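Local coordinates for protein CT398 (Chlamydia trachomatis, PDB 4ILO) that is of unknown function but pairs a long coiled-coil hairpin with a C4-type zinc ribbon and may bind DNA or RNA, at residues A[14-19]-A[190-195]; A[33-38]-A[148-153]. All blocks are in the same frame, centred on the assembly; numbering follows the deposited sequence.

Both contacts use helix 2-86, the first arm of a long coiled-coil hairpin, and their centres lie 27 Å apart, with nearest atoms about 15 Å from each other. Contact 1 (14-19 with 190-195) joins the base of that arm to the segment running into the zinc ribbon; its V193 side chain is about 10 Å from the zinc ion held by C202, C205, C226 and C229. Contact 2 (33-38 with 148-153) lies further up the hairpin, where the same helix meets the returning helix 90-171. The pair illustrates two ways of joining distant sequence: directional polar bonds at the domain junction and apolar side-chain contacts within the coiled coil.

Contact 1 of 2, residues A[14-19]-A[190-195]; sequences IQELDI and KDRVVV
Q15 and R192 cross at a slant, their amide and guanidinium planes steeply inclined to each other, and each side chain finds its partners on the other's segment. From CB, Q15 sends CG out anti to the backbone N (chi1 -173°), and the chain stays extended to the amide. Q15 CG passes R192 CG at 4.2 Å, and CD lies against the same methylene. At the tip, OE1 accepts two backbone N-H groups. V194 N gives a nearly straight bond of 2.8 Å to Q15 OE1, in the carbonyl plane and on a lone pair; V193 N, also 2.8 Å from Q15 OE1, comes in tilted from that plane and makes a more bent bond. Q15 NE2 completes the grip by donating to V194 O at 3.1 Å, with the acceptor almost in the amide plane. One side chain thus reads both backbone polar groups of V194, as a neighbouring strand would, just where strand 194-198 begins.

R192 runs extended from CG to NE and meets E16 side-on. R192 NE reaches E16 OE2 and R192 NH2 reaches E16 OE1, both at 2.9 Å, each oxygen using its syn lone pair. Carboxylate and guanidinium are nearly coplanar, 16° apart, and I19 CG1 sits 4.0 Å above the R192 guanidinium plane over its centre. The CD1 methyl of I19 instead packs on the D191-R192 peptide. Beyond the two segments, D191 forms a salt bridge with R231, whose NE also bonds R192 O, while V193 packs on Y182 and L185 of helix 176-189. The three bonds of the Q15 amide and the bidentate salt bridge hold the flat groups in their rotation and are consistent with a defined setting of the zinc ribbon against the hairpin base.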
ATOM      1  N   ILE A  14     -20.893  11.979  26.589  1.00 35.52           N
ATOM      2  CA  ILE A  14     -20.907  11.272  25.310  1.00 35.27           C
ATOM      3  C   ILE A  14     -19.883  11.877  24.364  1.00 34.12           C
ATOM      4  O   ILE A  14     -19.218  11.166  23.596  1.00 33.78           O
ATOM      5  CB  ILE A  14     -22.319  11.318  24.717  1.00 37.47           C
ATOM      6  CG1 ILE A  14     -23.241  10.445  25.577  1.00 37.51           C
ATOM      7  CG2 ILE A  14     -22.305  10.922  23.264  1.00 35.91           C
ATOM      8  CD1 ILE A  14     -24.657  10.720  25.385  1.00 38.66           C
ATOM      9  N   GLN A  15     -19.752  13.201  24.401  1.00 33.84           N
ATOM     10  CA  GLN A  15     -18.829  13.883  23.514  1.00 33.09           C
ATOM     11  C   GLN A  15     -17.390  13.442  23.777  1.00 32.54           C
ATOM     12  O   GLN A  15     -16.594  13.320  22.838  1.00 31.95           O
ATOM     13  CB  GLN A  15     -18.980  15.386  23.667  1.00 33.30           C
ATOM     14  CG  GLN A  15     -18.207  16.159  22.689  1.00 32.96           C
ATOM     15  CD  GLN A  15     -18.441  17.626  22.808  1.00 33.54           C
ATOM     16  OE1 GLN A  15     -18.874  18.270  21.861  1.00 33.95           O
ATOM     17  NE2 GLN A  15     -18.170  18.173  23.992  1.00 33.79           N
ATOM     18  N   GLU A  16     -17.036  13.180  25.038  1.00 33.37           N
ATOM     19  CA  GLU A  16     -15.669  12.723  25.313  1.00 39.61           C
ATOM     20  C   GLU A  16     -15.418  11.332  24.727  1.00 38.27           C
ATOM     21  O   GLU A  16     -14.316  11.049  24.212  1.00 32.53           O
ATOM     22  CB  GLU A  16     -15.377  12.767  26.815  1.00 42.23           C
ATOM     23  CG  GLU A  16     -15.316  14.189  27.366  1.00 40.77           C
ATOM     24  CD  GLU A  16     -14.379  15.093  26.538  1.00 39.38           C
ATOM     25  OE1 GLU A  16     -13.165  14.786  26.427  1.00 36.36           O
ATOM     26  OE2 GLU A  16     -14.867  16.118  25.996  1.00 35.35           O
ATOM     27  N   LEU A  17     -16.436  10.464  24.752  1.00 33.02           N
ATOM     28  CA  LEU A  17     -16.304   9.160  24.114  1.00 37.33           C
ATOM     29  C   LEU A  17     -16.155   9.310  22.606  1.00 32.13           C
ATOM     30  O   LEU A  17     -15.256   8.711  21.997  1.00 31.64           O
ATOM     31  CB  LEU A  17     -17.496   8.274  24.468  1.00 36.98           C
ATOM     32  CG  LEU A  17     -17.663   8.024  25.966  1.00 39.59           C
ATOM     33  CD1 LEU A  17     -18.965   7.253  26.264  1.00 39.13           C
ATOM     34  CD2 LEU A  17     -16.437   7.313  26.559  1.00 35.56           C
ATOM     35  N   ASP A  18     -16.998  10.143  21.993  1.00 32.08           N
ATOM     36  CA  ASP A  18     -16.904  10.348  20.555  1.00 31.53           C
ATOM     37  C   ASP A  18     -15.535  10.901  20.130  1.00 30.69           C
ATOM     38  O   ASP A  18     -14.997  10.499  19.085  1.00 30.17           O
ATOM     39  CB  ASP A  18     -18.063  11.203  20.066  1.00 32.03           C
ATOM     40  CG  ASP A  18     -19.365  10.416  20.017  1.00 48.98           C
ATOM     41  OD1 ASP A  18     -19.271   9.211  19.718  1.00 54.35           O
ATOM     42  OD2 ASP A  18     -20.464  10.977  20.284  1.00 36.00           O
ATOM     43  N   ILE A  19     -14.951  11.816  20.911  1.00 30.70           N
ATOM     44  CA  ILE A  19     -13.650  12.366  20.528  1.00 33.39           C
ATOM     45  C   ILE A  19     -12.593  11.262  20.503  1.00 34.49           C
ATOM     46  O   ILE A  19     -11.814  11.131  19.541  1.00 34.49           O
ATOM     47  CB  ILE A  19     -13.243  13.513  21.472  1.00 31.31           C
ATOM     48  CG1 ILE A  19     -14.202  14.703  21.323  1.00 31.12           C
ATOM     49  CG2 ILE A  19     -11.745  13.923  21.203  1.00 32.13           C
ATOM     50  CD1 ILE A  19     -14.312  15.274  19.955  1.00 31.04           C
ATOM     51  N   LYS A 190     -16.251  17.086  13.304  1.00 25.32           N
ATOM     52  CA  LYS A 190     -15.272  16.073  13.716  1.00 25.84           C
ATOM     53  C   LYS A 190     -14.432  16.528  14.909  1.00 24.76           C
ATOM     54  O   LYS A 190     -13.273  16.134  15.059  1.00 27.45           O
ATOM     55  CB  LYS A 190     -14.378  15.631  12.533  1.00 29.99           C
ATOM     56  CG  LYS A 190     -14.825  14.320  11.834  1.00 38.84           C
ATOM     57  CD  LYS A 190     -15.923  14.537  10.797  1.00 51.96           C
ATOM     58  CE  LYS A 190     -16.404  13.219  10.171  1.00 60.77           C
ATOM     59  NZ  LYS A 190     -17.153  12.335  11.128  1.00 62.57           N
ATOM     60  N   ASP A 191     -15.003  17.340  15.788  1.00 23.31           N
ATOM     61  CA  ASP A 191     -14.340  17.745  17.023  1.00 22.83           C
ATOM     62  C   ASP A 191     -15.435  18.250  17.968  1.00 21.99           C
ATOM     63  O   ASP A 191     -16.629  18.071  17.699  1.00 22.92           O
ATOM     64  CB  ASP A 191     -13.188  18.730  16.759  1.00 22.37           C
ATOM     65  CG  ASP A 191     -13.667  20.091  16.251  1.00 42.33           C
ATOM     66  OD1 ASP A 191     -14.891  20.347  16.254  1.00 37.91           O
ATOM     67  OD2 ASP A 191     -12.825  20.922  15.847  1.00 33.75           O
ATOM     68  N   ARG A 192     -15.048  18.865  19.081  1.00 22.17           N
ATOM     69  CA  ARG A 192     -16.049  19.172  20.108  1.00 23.89           C
ATOM     70  C   ARG A 192     -17.038  20.180  19.559  1.00 21.55           C
ATOM     71  O   ARG A 192     -16.649  21.258  19.094  1.00 21.39           O
ATOM     72  CB  ARG A 192     -15.409  19.669  21.399  1.00 23.69           C
ATOM     73  CG  ARG A 192     -14.817  18.506  22.188  1.00 26.20           C
ATOM     74  CD  ARG A 192     -14.098  18.902  23.509  1.00 24.57           C
ATOM     75  NE  ARG A 192     -13.445  17.727  24.102  1.00 25.53           N
ATOM     76  CZ  ARG A 192     -12.255  17.234  23.718  1.00 28.36           C
ATOM     77  NH1 ARG A 192     -11.524  17.810  22.763  1.00 25.24           N
ATOM     78  NH2 ARG A 192     -11.761  16.161  24.318  1.00 28.81           N
ATOM     79  N   VAL A 193     -18.317  19.817  19.605  1.00 21.39           N
ATOM     80  CA  VAL A 193     -19.376  20.671  19.088  1.00 20.97           C
ATOM     81  C   VAL A 193     -20.319  21.223  20.189  1.00 21.57           C
ATOM     82  O   VAL A 193     -21.145  22.116  19.904  1.00 23.39           O
ATOM     83  CB  VAL A 193     -20.153  19.931  17.990  1.00 20.88           C
ATOM     84  CG1 VAL A 193     -19.191  19.639  16.778  1.00 21.34           C
ATOM     85  CG2 VAL A 193     -20.719  18.632  18.539  1.00 21.27           C
ATOM     86  N   VAL A 194     -20.249  20.702  21.409  1.00 21.54           N
ATOM     87  CA  VAL A 194     -20.894  21.303  22.577  1.00 21.86           C
ATOM     88  C   VAL A 194     -19.764  21.933  23.366  1.00 22.33           C
ATOM     89  O   VAL A 194     -18.960  21.221  23.981  1.00 22.90           O
ATOM     90  CB  VAL A 194     -21.639  20.260  23.418  1.00 22.40           C
ATOM     91  CG1 VAL A 194     -22.436  20.961  24.575  1.00 22.86           C
ATOM     92  CG2 VAL A 194     -22.583  19.455  22.562  1.00 22.16           C
ATOM     93  N   VAL A 195     -19.648  23.256  23.306  1.00 22.25           N
ATOM     94  CA  VAL A 195     -18.418  23.903  23.778  1.00 22.80           C
ATOM     95  C   VAL A 195     -18.736  25.074  24.697  1.00 27.30           C
ATOM     96  O   VAL A 195     -19.779  25.726  24.540  1.00 24.82           O
ATOM     97  CB  VAL A 195     -17.555  24.403  22.602  1.00 22.43           C
ATOM     98  CG1 VAL A 195     -17.131  23.218  21.676  1.00 24.60           C
ATOM     99  CG2 VAL A 195     -18.261  25.552  21.839  1.00 22.01           C
TER

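Contact 2 of 2, residues A[33-38]-A[148-153]; sequences NELAKI and EIRENI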
ATOM      1  N   ASN A  33      -2.367   2.208   6.794  1.00 36.10           N
ATOM      2  CA  ASN A  33      -1.543   2.749   5.713  1.00 33.26           C
ATOM      3  C   ASN A  33      -0.106   2.260   5.821  1.00 26.66           C
ATOM      4  O   ASN A  33       0.529   1.963   4.804  1.00 27.45           O
ATOM      5  CB  ASN A  33      -1.533   4.272   5.757  1.00 38.42           C
ATOM      6  CG  ASN A  33      -2.912   4.873   5.610  1.00 43.49           C
ATOM      7  OD1 ASN A  33      -3.878   4.190   5.228  1.00 42.77           O
ATOM      8  ND2 ASN A  33      -3.012   6.177   5.900  1.00 43.43           N
ATOM      9  N   GLU A  34       0.433   2.231   7.052  1.00 28.71           N
ATOM     10  CA  GLU A  34       1.800   1.771   7.304  1.00 24.80           C
ATOM     11  C   GLU A  34       1.972   0.306   6.913  1.00 36.70           C
ATOM     12  O   GLU A  34       3.026  -0.076   6.383  1.00 34.32           O
ATOM     13  CB  GLU A  34       2.154   1.983   8.778  1.00 40.04           C
ATOM     14  CG  GLU A  34       3.632   2.296   9.108  1.00 35.01           C
ATOM     15  CD  GLU A  34       3.843   2.606  10.617  1.00 65.60           C
ATOM     16  OE1 GLU A  34       2.832   2.625  11.390  1.00 64.55           O
ATOM     17  OE2 GLU A  34       5.016   2.837  11.027  1.00 64.98           O
ATOM     18  N   LEU A  35       0.942  -0.523   7.148  1.00 22.74           N
ATOM     19  CA  LEU A  35       0.966  -1.927   6.717  1.00 35.15           C
ATOM     20  C   LEU A  35       0.947  -2.051   5.192  1.00 21.79           C
ATOM     21  O   LEU A  35       1.757  -2.776   4.600  1.00 24.12           O
ATOM     22  CB  LEU A  35      -0.244  -2.662   7.300  1.00 38.04           C
ATOM     23  CG  LEU A  35      -0.147  -3.242   8.717  1.00 44.11           C
ATOM     24  CD1 LEU A  35      -1.368  -4.134   9.060  1.00 43.63           C
ATOM     25  CD2 LEU A  35       1.156  -4.023   8.898  1.00 37.45           C
ATOM     26  N   ALA A  36       0.025  -1.339   4.541  1.00 22.06           N
ATOM     27  CA  ALA A  36      -0.055  -1.350   3.090  1.00 28.78           C
ATOM     28  C   ALA A  36       1.234  -0.853   2.472  1.00 32.37           C
ATOM     29  O   ALA A  36       1.663  -1.382   1.441  1.00 33.39           O
ATOM     30  CB  ALA A  36      -1.238  -0.509   2.624  1.00 30.48           C
ATOM     31  N   LYS A  37       1.883   0.149   3.090  1.00 29.14           N
ATOM     32  CA  LYS A  37       3.180   0.601   2.581  1.00 29.14           C
ATOM     33  C   LYS A  37       4.218  -0.515   2.665  1.00 29.37           C
ATOM     34  O   LYS A  37       5.012  -0.715   1.731  1.00 25.16           O
ATOM     35  CB  LYS A  37       3.646   1.863   3.298  1.00 28.39           C
ATOM     36  N   ILE A  38       4.185  -1.303   3.745  1.00 36.97           N
ATOM     37  CA  ILE A  38       5.140  -2.398   3.904  1.00 30.00           C
ATOM     38  C   ILE A  38       4.826  -3.527   2.924  1.00 33.61           C
ATOM     39  O   ILE A  38       5.717  -3.997   2.202  1.00 32.26           O
ATOM     40  CB  ILE A  38       5.175  -2.867   5.372  1.00 33.24           C
ATOM     41  CG1 ILE A  38       5.728  -1.749   6.251  1.00 42.34           C
ATOM     42  CG2 ILE A  38       6.097  -4.041   5.539  1.00 31.82           C
ATOM     43  CD1 ILE A  38       5.672  -2.050   7.748  1.00 48.10           C
ATOM     44  N   GLU A 148       3.757  -6.031  15.292  1.00 36.93           N
ATOM     45  CA  GLU A 148       3.500  -5.033  16.320  1.00 39.80           C
ATOM     46  C   GLU A 148       2.424  -4.048  15.870  1.00 39.95           C
ATOM     47  O   GLU A 148       1.622  -3.573  16.685  1.00 33.19           O
ATOM     48  CB  GLU A 148       4.792  -4.309  16.688  1.00 42.22           C
ATOM     49  CG  GLU A 148       4.537  -3.128  17.620  1.00 47.51           C
ATOM     50  CD  GLU A 148       5.798  -2.364  17.954  1.00 58.48           C
ATOM     51  OE1 GLU A 148       6.899  -2.975  17.856  1.00 63.89           O
ATOM     52  OE2 GLU A 148       5.677  -1.162  18.312  1.00 60.98           O
ATOM     53  N   ILE A 149       2.400  -3.711  14.576  1.00 33.86           N
ATOM     54  CA  ILE A 149       1.335  -2.848  14.080  1.00 34.89           C
ATOM     55  C   ILE A 149      -0.008  -3.549  14.205  1.00 29.19           C
ATOM     56  O   ILE A 149      -1.006  -2.932  14.587  1.00 28.50           O
ATOM     57  CB  ILE A 149       1.603  -2.408  12.625  1.00 24.26           C
ATOM     58  CG1 ILE A 149       2.758  -1.398  12.576  1.00 23.72           C
ATOM     59  CG2 ILE A 149       0.326  -1.745  12.073  1.00 24.29           C
ATOM     60  CD1 ILE A 149       3.408  -1.209  11.165  1.00 25.87           C
ATOM     61  N   ARG A 150      -0.071  -4.840  13.836  1.00 32.08           N
ATOM     62  CA  ARG A 150      -1.357  -5.534  13.845  1.00 33.61           C
ATOM     63  C   ARG A 150      -1.876  -5.685  15.266  1.00 35.41           C
ATOM     64  O   ARG A 150      -3.089  -5.604  15.503  1.00 36.66           O
ATOM     65  CB  ARG A 150      -1.273  -6.902  13.152  1.00 33.75           C
ATOM     66  CG  ARG A 150      -0.998  -6.867  11.637  1.00 34.93           C
ATOM     67  CD  ARG A 150      -1.201  -8.239  10.977  1.00 39.57           C
ATOM     68  NE  ARG A 150      -0.316  -8.445   9.825  1.00 51.02           N
ATOM     69  CZ  ARG A 150       0.853  -9.102   9.857  1.00 55.24           C
ATOM     70  NH1 ARG A 150       1.320  -9.657  10.983  1.00 56.30           N
ATOM     71  NH2 ARG A 150       1.563  -9.220   8.743  1.00 58.03           N
ATOM     72  N   GLU A 151      -0.974  -5.896  16.226  1.00 34.12           N
ATOM     73  CA  GLU A 151      -1.411  -5.961  17.614  1.00 39.29           C
ATOM     74  C   GLU A 151      -1.931  -4.611  18.096  1.00 42.05           C
ATOM     75  O   GLU A 151      -2.865  -4.558  18.909  1.00 39.58           O
ATOM     76  CB  GLU A 151      -0.280  -6.467  18.512  1.00 44.98           C
ATOM     77  CG  GLU A 151      -0.725  -6.760  19.959  1.00 50.55           C
ATOM     78  CD  GLU A 151      -1.685  -7.946  20.051  1.00 53.86           C
ATOM     79  OE1 GLU A 151      -1.407  -8.960  19.364  1.00 42.02           O
ATOM     80  OE2 GLU A 151      -2.702  -7.859  20.799  1.00 62.67           O
ATOM     81  N   ASN A 152      -1.346  -3.511  17.617  1.00 41.56           N
ATOM     82  CA  ASN A 152      -1.858  -2.199  18.007  1.00 37.01           C
ATOM     83  C   ASN A 152      -3.267  -1.995  17.468  1.00 31.26           C
ATOM     84  O   ASN A 152      -4.157  -1.546  18.194  1.00 42.26           O
ATOM     85  CB  ASN A 152      -0.913  -1.086  17.531  1.00 39.03           C
ATOM     86  CG  ASN A 152       0.378  -0.977  18.384  1.00 46.82           C
ATOM     87  OD1 ASN A 152       0.814  -1.945  19.033  1.00 47.48           O
ATOM     88  ND2 ASN A 152       0.993   0.206  18.368  1.00 46.01           N
ATOM     89  N   ILE A 153      -3.491  -2.348  16.205  1.00 33.77           N
ATOM     90  CA  ILE A 153      -4.839  -2.335  15.650  1.00 35.44           C
ATOM     91  C   ILE A 153      -5.782  -3.182  16.499  1.00 43.59           C
ATOM     92  O   ILE A 153      -6.885  -2.741  16.846  1.00 43.59           O
ATOM     93  CB  ILE A 153      -4.819  -2.807  14.190  1.00 35.68           C
ATOM     94  CG1 ILE A 153      -4.151  -1.754  13.304  1.00 34.70           C
ATOM     95  CG2 ILE A 153      -6.235  -3.097  13.716  1.00 37.27           C
ATOM     96  CD1 ILE A 153      -3.908  -2.211  11.877  1.00 32.20           C
TER
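L35 and I149 form the centre of this apolar contact, their side chains sliding past each other in opposite directions. In L35, CG stands anti to the carbonyl carbon, and from there L35 CG meets I149 CG2 at 3.7 Å. The two methyls of the leucine then divide the work: L35 CD2 remains 4.0 Å from I149 CG2, whereas L35 CD1 turns to the neighbouring residue and touches R150 CG at 3.8 Å. The same CD1 has a looser neighbour in the CD1 methyl of I153.

I149 likewise uses two branches. Its CG2, anti to the backbone N, faces L35, while CG1 lies beside that N (chi1 -72°), and an extended chi2 (162°) sends CD1 on toward E34 and I38. There E34 crosses obliquely: its chain is extended beyond CG, and CB, CG and CD all pass close to the methyl, with CD of E34 3.9 Å from I149 CD1. E34 therefore takes part through its aliphatic stem and the flank of its carboxylate. I38 meets the same isoleucine tip to tip, I38 CD1 to I149 CD1 at 4.2 Å, and also packs on S142, I145 and E146 of helix 90-171.

R150 offers only its CG to L35; its chain bends at chi3, and the guanidinium makes salt bridges with E146 and E147 on its own helix. H31, a turn before L35, touches both I149 and I153. No hydrogen bond joins the two segments, so van der Waals packing around the buried I149 carries this modest, partly exposed contact, with charged chains at its margins. The axes of the segments 33-38 and 148-153 approach to 10.6 Å, with their N-to-C directions 154° apart, an antiparallel arrangement typical of a two-helix coiled-coil hairpin with an apolar seam and polar flanks.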